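Local coordinates for protein beta-galactosidase (Streptococcus pneumoniae, PDB 4CU9) that probably hydrolyses beta-galactosides as the full-length enzyme, this fragment being a calcium-bound carbohydrate-binding module that probably recognises sugars, at residues 43-48 against 175-180; 81-86 against 148-153. All blocks are in the same frame, centred on the assembly; numbering follows the deposited sequence. Where two conformers were deposited one is given.

Contact 1. Residues 43-48 against 175-180. With CA (calcium ion), chain C.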
loop_
_atom_site.group_PDB
_atom_site.type_symbol
_atom_site.label_atom_id
_atom_site.label_comp_id
_atom_site.label_asym_id
_atom_site.label_seq_id
_atom_site.Cartn_x
_atom_site.Cartn_y
_atom_site.Cartn_z
ATOM N N HIS A 43 -9.444 -0.885 -12.291
ATOM C CA HIS A 43 -8.509 0.180 -12.607
ATOM C C HIS A 43 -9.217 1.484 -12.970
ATOM O O HIS A 43 -8.669 2.287 -13.679
ATOM C CB HIS A 43 -7.514 -0.273 -13.680
ATOM C CG HIS A 43 -6.597 -1.363 -13.213
ATOM N ND1 HIS A 43 -5.309 -1.129 -12.771
ATOM C CD2 HIS A 43 -6.790 -2.697 -13.101
ATOM C CE1 HIS A 43 -4.752 -2.271 -12.402
ATOM N NE2 HIS A 43 -5.631 -3.239 -12.589
ATOM N N SER A 44 -10.414 1.714 -12.419
ATOM C CA SER A 44 -11.122 2.966 -12.619
ATOM C C SER A 44 -10.443 4.076 -11.813
ATOM O O SER A 44 -10.168 3.908 -10.621
ATOM C CB SER A 44 -12.581 2.852 -12.134
ATOM O OG SER A 44 -13.220 1.702 -12.663
ATOM N N GLU A 45 -10.235 5.222 -12.444
ATOM C CA GLU A 45 -9.670 6.405 -11.786
ATOM C C GLU A 45 -10.511 6.914 -10.635
ATOM O O GLU A 45 -9.984 7.570 -9.721
ATOM C CB GLU A 45 -9.418 7.532 -12.813
ATOM C CG GLU A 45 -8.459 7.092 -13.898
ATOM C CD GLU A 45 -7.946 8.211 -14.784
ATOM O OE1 GLU A 45 -8.398 9.368 -14.655
ATOM O OE2 GLU A 45 -7.079 7.906 -15.631
ATOM N N ASN A 46 -11.795 6.586 -10.650
ATOM C CA ASN A 46 -12.715 7.049 -9.614
ATOM C C ASN A 46 -12.833 6.124 -8.408
ATOM O O ASN A 46 -13.589 6.417 -7.486
ATOM C CB ASN A 46 -14.088 7.302 -10.234
ATOM C CG ASN A 46 -14.097 8.534 -11.116
ATOM O OD1 ASN A 46 -14.472 8.479 -12.284
ATOM N ND2 ASN A 46 -13.661 9.658 -10.558
ATOM N N ARG A 47 -12.080 5.020 -8.418
ATOM C CA ARG A 47 -11.982 4.130 -7.272
ATOM C C ARG A 47 -10.523 4.051 -6.849
ATOM O O ARG A 47 -9.774 3.187 -7.297
ATOM C CB ARG A 47 -12.509 2.751 -7.617
ATOM C CG ARG A 47 -14.008 2.703 -7.908
ATOM C CD ARG A 47 -14.418 1.368 -8.505
ATOM N NE ARG A 47 -14.093 0.209 -7.639
ATOM C CZ ARG A 47 -14.915 -0.304 -6.714
ATOM N NH1 ARG A 47 -16.114 0.229 -6.499
ATOM N NH2 ARG A 47 -14.546 -1.366 -6.000
ATOM N N ARG A 48 -10.110 4.962 -5.988
ATOM C CA ARG A 48 -8.709 5.009 -5.583
ATOM C C ARG A 48 -8.560 5.036 -4.066
ATOM O O ARG A 48 -9.497 5.359 -3.338
ATOM C CB ARG A 48 -8.036 6.222 -6.198
ATOM C CG ARG A 48 -8.698 7.513 -5.776
ATOM C CD ARG A 48 -8.521 8.587 -6.792
ATOM N NE ARG A 48 -9.162 9.812 -6.311
ATOM C CZ ARG A 48 -10.174 10.436 -6.910
ATOM N NH1 ARG A 48 -10.688 10.001 -8.042
ATOM N NH2 ARG A 48 -10.659 11.533 -6.370
ATOM N N ALA A 175 -1.737 8.787 -4.196
ATOM C CA ALA A 175 -2.943 8.156 -4.693
ATOM C C ALA A 175 -2.648 6.928 -5.549
ATOM O O ALA A 175 -1.696 6.925 -6.357
ATOM C CB ALA A 175 -3.787 9.157 -5.481
ATOM N N MET A 176 -3.415 5.867 -5.324
ATOM C CA MET A 176 -3.243 4.621 -6.046
ATOM C C MET A 176 -4.542 3.991 -6.419
ATOM O O MET A 176 -5.526 4.008 -5.643
ATOM C CB MET A 176 -2.443 3.556 -5.248
ATOM C CG MET A 176 -1.098 3.978 -4.741
ATOM S SD MET A 176 -0.134 2.629 -4.000
ATOM C CE MET A 176 0.298 1.658 -5.403
ATOM N N ILE A 177 -4.520 3.372 -7.596
ATOM C CA ILE A 177 -5.680 2.665 -8.112
ATOM C C ILE A 177 -5.578 1.160 -7.908
ATOM O O ILE A 177 -6.589 0.491 -7.801
ATOM C CB ILE A 177 -5.860 3.015 -9.605
ATOM C CG1 ILE A 177 -6.323 4.463 -9.715
ATOM C CG2 ILE A 177 -6.844 2.094 -10.308
ATOM C CD1 ILE A 177 -6.031 5.063 -11.083
ATOM N N GLU A 178 -4.357 0.633 -7.927
ATOM C CA GLU A 178 -4.150 -0.779 -7.717
ATOM C C GLU A 178 -2.747 -1.055 -7.205
ATOM O O GLU A 178 -1.787 -0.377 -7.560
ATOM C CB GLU A 178 -4.444 -1.588 -8.994
ATOM C CG GLU A 178 -4.624 -3.088 -8.770
ATOM C CD GLU A 178 -5.970 -3.493 -8.200
ATOM O OE1 GLU A 178 -6.880 -2.628 -8.029
ATOM O OE2 GLU A 178 -6.149 -4.703 -7.938
ATOM N N MET A 179 -2.659 -2.066 -6.350
ATOM C CA MET A 179 -1.372 -2.548 -5.859
ATOM C C MET A 179 -1.499 -4.056 -5.806
ATOM O O MET A 179 -2.426 -4.559 -5.176
ATOM C CB MET A 179 -1.105 -1.988 -4.472
ATOM C CG MET A 179 0.075 -2.586 -3.762
ATOM S SD MET A 179 0.300 -1.974 -2.102
ATOM C CE MET A 179 0.514 -0.225 -2.275
ATOM N N THR A 180 -0.560 -4.760 -6.425
ATOM C CA THR A 180 -0.589 -6.221 -6.512
ATOM C C THR A 180 0.807 -6.784 -6.255
ATOM O O THR A 180 1.837 -6.168 -6.651
ATOM C CB THR A 180 -1.040 -6.662 -7.925
ATOM O OG1 THR A 180 -2.147 -5.873 -8.358
ATOM C CG2 THR A 180 -1.474 -8.085 -7.931
HETATM CA CA CA C . -8.368 -0.966 -7.868
HETATM O O HOH W 1 -9.861 0.761 -8.234
#
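Met176 meets Arg48 through its backbone. Met176 O lies 3.3 Å from Arg48 CA, and Arg48 CB packs against the same oxygen. Arg48 CG stands between its backbone N and carbonyl carbon (chi1 59°), and the end of the chain leads away from the strand. There Arg48 NH1 gives Glu45 O a hydrogen bond of 3.0 Å, with the oxygen in the guanidinium plane. This bond ties Arg48 to the type I turn from Ser44 to Arg47.

Ile177 carries the apolar part. Its CG2 comes 3.4 Å from His43 CA, and its CD1 reaches 3.9 Å from Glu45 CA. Ile177 and Glu178 both face His85 and form a classic beta bulge, where the strand turns a corner. The backbone and a side chain of the bulge bind the calcium ion, through Ile177 O at 2.3 Å and Glu178 OE1 at 2.2 Å. A water on the metal donates to Arg47 O at 2.6 Å, linking the loop to the site. Tyr37, Asp40 and Asp42 complete the coordination.

Glu178 CG stands anti to the backbone N (chi1 -164°), where it passes His43 CE1. The bend at chi2 (78°) sets CD, whose OE1 binds the calcium ion. The other oxygen, OE2, accepts a hydrogen bond from Gly41 N. His43 crosses this side chain at about a right angle, with His43 CE1 3.5 Å from Glu178 CB.

Contact 2. Residues 81-86 against 148-153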
loop_
_atom_site.group_PDB
_atom_site.type_symbol
_atom_site.label_atom_id
_atom_site.label_comp_id
_atom_site.label_asym_id
_atom_site.label_seq_id
_atom_site.Cartn_x
_atom_site.Cartn_y
_atom_site.Cartn_z
ATOM N N GLN A 81 7.275 -10.359 -7.781
ATOM C CA GLN A 81 6.852 -9.351 -8.742
ATOM C C GLN A 81 5.745 -8.517 -8.094
ATOM O O GLN A 81 5.056 -8.976 -7.170
ATOM C CB GLN A 81 6.340 -10.004 -10.025
ATOM C CG GLN A 81 7.322 -11.003 -10.671
ATOM C CD GLN A 81 6.757 -11.590 -11.944
ATOM O OE1 GLN A 81 6.293 -12.737 -11.977
ATOM N NE2 GLN A 81 6.778 -10.809 -12.984
ATOM N N ALA A 82 5.587 -7.302 -8.586
ATOM C CA ALA A 82 4.555 -6.403 -8.093
ATOM C C ALA A 82 4.095 -5.511 -9.208
ATOM O O ALA A 82 4.808 -5.279 -10.187
ATOM C CB ALA A 82 5.061 -5.571 -6.930
ATOM N N LYS A 83 2.884 -5.004 -9.049
ATOM C CA LYS A 83 2.327 -3.999 -9.946
ATOM C C LYS A 83 1.818 -2.836 -9.136
ATOM O O LYS A 83 1.228 -3.023 -8.056
ATOM C CB LYS A 83 1.171 -4.546 -10.755
ATOM C CG LYS A 83 1.652 -5.542 -11.790
ATOM C CD LYS A 83 0.498 -6.291 -12.393
ATOM C CE LYS A 83 0.981 -7.386 -13.320
ATOM N NZ LYS A 83 1.234 -6.839 -14.674
ATOM N N LEU A 84 2.025 -1.656 -9.684
ATOM C CA LEU A 84 1.649 -0.412 -9.055
ATOM C C LEU A 84 0.908 0.456 -10.047
ATOM O O LEU A 84 1.426 0.680 -11.157
ATOM C CB LEU A 84 2.930 0.312 -8.630
ATOM C CG LEU A 84 3.764 -0.314 -7.526
ATOM C CD1 LEU A 84 5.103 0.373 -7.366
ATOM C CD2 LEU A 84 3.000 -0.133 -6.250
ATOM N N HIS A 85 -0.282 0.940 -9.694
ATOM C CA HIS A 85 -1.017 1.890 -10.549
ATOM C C HIS A 85 -1.315 3.145 -9.733
ATOM O O HIS A 85 -2.170 3.108 -8.829
ATOM C CB HIS A 85 -2.332 1.269 -11.001
ATOM C CG HIS A 85 -2.988 1.956 -12.159
ATOM N ND1 HIS A 85 -2.591 3.179 -12.645
ATOM C CD2 HIS A 85 -4.020 1.561 -12.947
ATOM C CE1 HIS A 85 -3.344 3.511 -13.687
ATOM N NE2 HIS A 85 -4.212 2.539 -13.896
ATOM N N PHE A 86 -0.629 4.232 -10.030
ATOM C CA PHE A 86 -0.803 5.481 -9.320
ATOM C C PHE A 86 -1.796 6.382 -10.012
ATOM O O PHE A 86 -2.017 6.276 -11.232
ATOM C CB PHE A 86 0.541 6.199 -9.165
ATOM C CG PHE A 86 1.504 5.458 -8.289
ATOM C CD1 PHE A 86 1.330 5.452 -6.920
ATOM C CD2 PHE A 86 2.597 4.803 -8.815
ATOM C CE1 PHE A 86 2.191 4.774 -6.097
ATOM C CE2 PHE A 86 3.475 4.152 -8.007
ATOM C CZ PHE A 86 3.285 4.154 -6.645
ATOM N N GLU A 148 0.207 1.390 -15.553
ATOM C CA GLU A 148 0.657 0.422 -14.564
ATOM C C GLU A 148 2.174 0.211 -14.646
ATOM O O GLU A 148 2.754 0.144 -15.739
ATOM C CB GLU A 148 -0.128 -0.883 -14.765
ATOM C CG GLU A 148 0.532 -2.161 -14.338
ATOM C CD GLU A 148 -0.384 -3.348 -14.546
ATOM O OE1 GLU A 148 -1.423 -3.368 -13.856
ATOM O OE2 GLU A 148 -0.058 -4.230 -15.384
ATOM N N ILE A 149 2.810 0.153 -13.479
ATOM C CA ILE A 149 4.241 -0.031 -13.341
ATOM C C ILE A 149 4.488 -1.461 -12.891
ATOM O O ILE A 149 3.819 -1.950 -11.978
ATOM C CB ILE A 149 4.849 0.927 -12.295
ATOM C CG1 ILE A 149 4.685 2.390 -12.728
ATOM C CG2 ILE A 149 6.316 0.604 -12.075
ATOM C CD1 ILE A 149 4.689 3.361 -11.565
ATOM N N ASN A 150 5.450 -2.135 -13.525
ATOM C CA ASN A 150 5.760 -3.499 -13.182
ATOM C C ASN A 150 7.112 -3.510 -12.478
ATOM O O ASN A 150 8.030 -2.803 -12.886
ATOM C CB ASN A 150 5.752 -4.431 -14.404
ATOM C CG ASN A 150 4.401 -4.486 -15.103
ATOM O OD1 ASN A 150 3.502 -5.228 -14.698
ATOM N ND2 ASN A 150 4.252 -3.698 -16.169
ATOM N N VAL A 151 7.194 -4.304 -11.419
ATOM C CA VAL A 151 8.351 -4.371 -10.541
ATOM C C VAL A 151 8.779 -5.811 -10.341
ATOM O O VAL A 151 7.944 -6.685 -10.205
ATOM C CB VAL A 151 7.987 -3.767 -9.158
ATOM C CG1 VAL A 151 9.001 -4.127 -8.073
ATOM C CG2 VAL A 151 7.744 -2.268 -9.214
ATOM N N THR A 152 10.100 -6.055 -10.333
ATOM C CA THR A 152 10.646 -7.346 -9.975
ATOM C C THR A 152 11.590 -7.228 -8.796
ATOM O O THR A 152 12.208 -6.186 -8.530
ATOM C CB THR A 152 11.433 -7.983 -11.146
ATOM O OG1 THR A 152 12.387 -7.033 -11.624
ATOM C CG2 THR A 152 10.541 -8.315 -12.257
ATOM N N PHE A 153 11.703 -8.321 -8.074
ATOM C CA PHE A 153 12.641 -8.439 -7.002
ATOM C C PHE A 153 13.022 -9.897 -6.789
ATOM O O PHE A 153 12.374 -10.791 -7.305
ATOM C CB PHE A 153 12.119 -7.767 -5.720
ATOM C CG PHE A 153 10.654 -8.041 -5.409
ATOM C CD1 PHE A 153 9.653 -7.339 -6.049
ATOM C CD2 PHE A 153 10.304 -9.027 -4.503
ATOM C CE1 PHE A 153 8.316 -7.594 -5.764
ATOM C CE2 PHE A 153 8.978 -9.289 -4.194
ATOM C CZ PHE A 153 7.981 -8.583 -4.842
HETATM O O HOH W 2 4.749 -7.563 -12.666
#
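Ala82 pairs with Val151, and Leu84 with Ile149, as hydrogen-bonded pairs of two antiparallel strands whose N-to-C directions make an angle of 156° over these short segments. Four backbone bonds join them. The straightest is Ile149 N to Leu84 O, 2.8 Å long. The non-hydrogen-bonded pairs are Gln81 with Thr152 and Lys83 with Asn150. Between the bonds, Lys83 CA lies 3.2 Å from Ile149 O in a CA-H...O contact.

Polar side chains gather on the face of Lys83 and Asn150. Lys83 and Asn150 lie side by side and point the same way. The lysine chain is extended as far as CE and bends at its last torsion (chi4 -85°). Lys83 NZ then gives a hydrogen bond to Asn150 OD1 at 2.8 Å, nearly along the C=O axis. The same NZ makes a salt bridge to Glu148 OE2 at 3.0 Å, coming from above the carboxylate plane. Two acceptors thus grip one ammonium group.

The other face is apolar and mostly buried. Ala82 CB packs against Val151 CB, and Leu84 CD1 approaches Val151 CG2 at 4.2 Å. Ile149 CD1 touches the edge of the Phe86 ring, 3.7 Å from Phe86 CD2. At the far end Phe153 lays its ring over the backbone of Gln81, with Gln81 N above one face and 3.5 Å from Phe153 CZ.

Strand 73-86 pairs here with strand 149-158 and, on its other side, with strand 173-182. Strand 149-158 in turn pairs with strand 132-139. Trp163 of strand 160-166 touches Leu84 and Val151, and Met165 of that strand packs on Phe86, consistent with the beta-sandwich core of a galactose-binding-like domain.

How the contacts relate
The loop 43-48 comes first, after strand 18-21, and meets the chain again at 175-180. Contact 1 therefore closes a long loop of 126 residues. Segments 81-86 and 148-153 both fall within it, so contact 2 closes a shorter loop of 61 residues inside the larger one. The two do not cross. Contact 2 lies on one side of strand 73-86 and the 175-180 half of contact 1 on the other. Probable backbone hydrogen bonds run between the contacts from Ile177 N to His85 O and from Lys83 N to Thr180 O. The His43 and His85 rings also meet. The calcium site, formed by the loop around 37-42 and the bulge of strand 173-182, is thus joined to strand 73-86.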